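Local coordinates for protein putative citrate lyase (Ralstonia eutropha, PDB 3QQW) that probably acts as a magnesium-dependent lyase of the HpcH/HpaI aldolase and citrate lyase family, perhaps cleaving citramalyl-CoA, at residues E128-I133 / E166-E171. Numbering follows the deposited sequence. Where two conformers were deposited one is given.
Sequences EVIRYI and ELPNIE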
loop_
_atom_site.group_PDB
_atom_site.type_symbol
_atom_site.label_atom_id
_atom_site.label_comp_id
_atom_site.label_asym_id
_atom_site.label_seq_id
_atom_site.Cartn_x
_atom_site.Cartn_y
_atom_site.Cartn_z
ATOM N N GLU C 128 -15.618 11.920 17.081
ATOM C CA GLU C 128 -16.202 12.282 18.385
ATOM C C GLU C 128 -15.510 13.502 18.986
ATOM O O GLU C 128 -16.182 14.407 19.483
ATOM C CB GLU C 128 -16.105 11.086 19.355
ATOM C CG GLU C 128 -16.730 11.269 20.740
ATOM C CD GLU C 128 -16.291 10.273 21.804
ATOM O OE1 GLU C 128 -15.226 9.631 21.638
ATOM O OE2 GLU C 128 -17.005 10.159 22.825
ATOM N N VAL C 129 -14.171 13.532 18.906
ATOM C CA VAL C 129 -13.333 14.593 19.444
ATOM C C VAL C 129 -13.573 15.870 18.629
ATOM O O VAL C 129 -13.727 16.936 19.220
ATOM C CB VAL C 129 -11.827 14.163 19.475
ATOM C CG1 VAL C 129 -10.941 15.302 19.941
ATOM C CG2 VAL C 129 -11.615 12.937 20.362
ATOM N N ILE C 130 -13.639 15.752 17.286
ATOM C CA ILE C 130 -13.849 16.895 16.383
ATOM C C ILE C 130 -15.228 17.541 16.636
ATOM O O ILE C 130 -15.336 18.780 16.721
ATOM C CB ILE C 130 -13.659 16.480 14.903
ATOM C CG1 ILE C 130 -12.186 16.281 14.601
ATOM C CG2 ILE C 130 -14.299 17.493 13.935
ATOM C CD1 ILE C 130 -11.991 15.492 13.343
ATOM N N ARG C 131 -16.256 16.686 16.781
ATOM C CA ARG C 131 -17.629 17.079 17.067
ATOM C C ARG C 131 -17.675 17.832 18.415
ATOM O O ARG C 131 -18.365 18.841 18.537
ATOM C CB ARG C 131 -18.498 15.807 17.081
ATOM C CG ARG C 131 -19.998 15.989 17.245
ATOM C CD ARG C 131 -20.722 14.696 16.872
ATOM N NE ARG C 131 -20.531 13.607 17.846
ATOM C CZ ARG C 131 -19.917 12.450 17.595
ATOM N NH1 ARG C 131 -19.426 12.195 16.391
ATOM N NH2 ARG C 131 -19.796 11.540 18.546
ATOM N N TYR C 132 -16.933 17.318 19.430
ATOM C CA TYR C 132 -16.907 17.915 20.757
ATOM C C TYR C 132 -16.222 19.287 20.717
ATOM O O TYR C 132 -16.761 20.228 21.282
ATOM C CB TYR C 132 -16.245 16.979 21.791
ATOM C CG TYR C 132 -16.400 17.502 23.204
ATOM C CD1 TYR C 132 -17.610 17.383 23.880
ATOM C CD2 TYR C 132 -15.365 18.195 23.834
ATOM C CE1 TYR C 132 -17.784 17.923 25.150
ATOM C CE2 TYR C 132 -15.521 18.724 25.111
ATOM C CZ TYR C 132 -16.735 18.596 25.760
ATOM O OH TYR C 132 -16.885 19.126 27.013
ATOM N N ILE C 133 -15.074 19.403 20.028
ATOM C CA ILE C 133 -14.318 20.658 19.829
ATOM C C ILE C 133 -15.240 21.681 19.147
ATOM O O ILE C 133 -15.310 22.801 19.622
ATOM C CB ILE C 133 -12.998 20.429 19.030
ATOM C CG1 ILE C 133 -12.003 19.529 19.812
ATOM C CG2 ILE C 133 -12.318 21.740 18.640
ATOM C CD1 ILE C 133 -10.870 18.932 18.946
ATOM N N GLU C 166 -11.180 12.359 5.746
ATOM C CA GLU C 166 -12.415 12.908 5.227
ATOM C C GLU C 166 -13.203 13.685 6.274
ATOM O O GLU C 166 -14.173 14.356 5.909
ATOM C CB GLU C 166 -13.283 11.769 4.653
ATOM C CG GLU C 166 -12.792 11.348 3.282
ATOM C CD GLU C 166 -13.875 11.221 2.243
ATOM O OE1 GLU C 166 -14.974 11.782 2.458
ATOM O OE2 GLU C 166 -13.576 10.673 1.159
ATOM N N LEU C 167 -12.785 13.603 7.559
ATOM C CA LEU C 167 -13.467 14.264 8.652
ATOM C C LEU C 167 -13.298 15.784 8.574
ATOM O O LEU C 167 -12.293 16.249 8.032
ATOM C CB LEU C 167 -13.002 13.722 10.007
ATOM C CG LEU C 167 -13.401 12.265 10.279
ATOM C CD1 LEU C 167 -12.707 11.749 11.517
ATOM C CD2 LEU C 167 -14.911 12.119 10.414
ATOM N N PRO C 168 -14.299 16.565 9.054
ATOM C CA PRO C 168 -14.210 18.032 8.931
ATOM C C PRO C 168 -13.183 18.693 9.835
ATOM O O PRO C 168 -12.897 18.218 10.937
ATOM C CB PRO C 168 -15.629 18.506 9.322
ATOM C CG PRO C 168 -16.159 17.432 10.230
ATOM C CD PRO C 168 -15.593 16.154 9.657
ATOM N N ASN C 169 -12.682 19.847 9.378
ATOM C CA ASN C 169 -11.760 20.735 10.087
ATOM C C ASN C 169 -10.380 20.156 10.361
ATOM O O ASN C 169 -9.642 20.747 11.127
ATOM C CB ASN C 169 -12.376 21.267 11.393
ATOM C CG ASN C 169 -13.753 21.850 11.190
ATOM O OD1 ASN C 169 -14.056 22.469 10.162
ATOM N ND2 ASN C 169 -14.641 21.602 12.137
ATOM N N ILE C 170 -9.987 19.072 9.699
ATOM C CA ILE C 170 -8.625 18.548 9.836
ATOM C C ILE C 170 -7.770 19.297 8.833
ATOM O O ILE C 170 -8.137 19.424 7.655
ATOM C CB ILE C 170 -8.534 16.999 9.672
ATOM C CG1 ILE C 170 -9.387 16.287 10.753
ATOM C CG2 ILE C 170 -7.056 16.482 9.691
ATOM C CD1 ILE C 170 -9.487 14.780 10.550
ATOM N N GLU C 171 -6.653 19.834 9.302
ATOM C CA GLU C 171 -5.729 20.524 8.399
ATOM C C GLU C 171 -4.373 19.824 8.407
ATOM O O GLU C 171 -3.599 20.014 7.469
ATOM C CB GLU C 171 -5.609 22.026 8.708
ATOM C CG GLU C 171 -4.984 22.322 10.057
ATOM C CD GLU C 171 -4.644 23.774 10.323
ATOM O OE1 GLU C 171 -5.102 24.662 9.568
ATOM O OE2 GLU C 171 -3.946 24.019 11.330
#
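I130 packs from helix 123-139 of the TIM barrel against the type II beta turn L167-I170, which leads into strand 170-175, and both its branches lie against the P168 carbonyl as well as against apolar side chains. The shorter branch, CG2, lies 3.4 Å from the carbonyl O of P168 and meets the proline ring at CG, 4.1 Å away. The longer branch ends in CD1, which touches L167 at CB (3.9 Å) and I170 at CG1 (3.8 Å). With CG1 anti to the carbonyl carbon (chi1 -74°) and the chain nearly extended beyond it (chi2 163°), I130 sends CD1 in toward the strand while CG2 stays over the turn. The I170 side chain runs at about a right angle to that of I130. No hydrogen bond joins the segments; the closest pair of CA atoms, those of I130 and P168, is 7.5 Å apart. Further out, L167 also rests on V126 and A127 of the same helix, and N169 in the turn and E171 near the start of the strand share backbone hydrogen bonds with V148. V129 and I133 pack against strand 115-117 and helix 97-107, while E128 forms a salt bridge with R98. The predicted substrate and magnesium sites lie away from here. On the strand side, I170 closes the contact with its own CD1, 3.8 Å from I130 CD1.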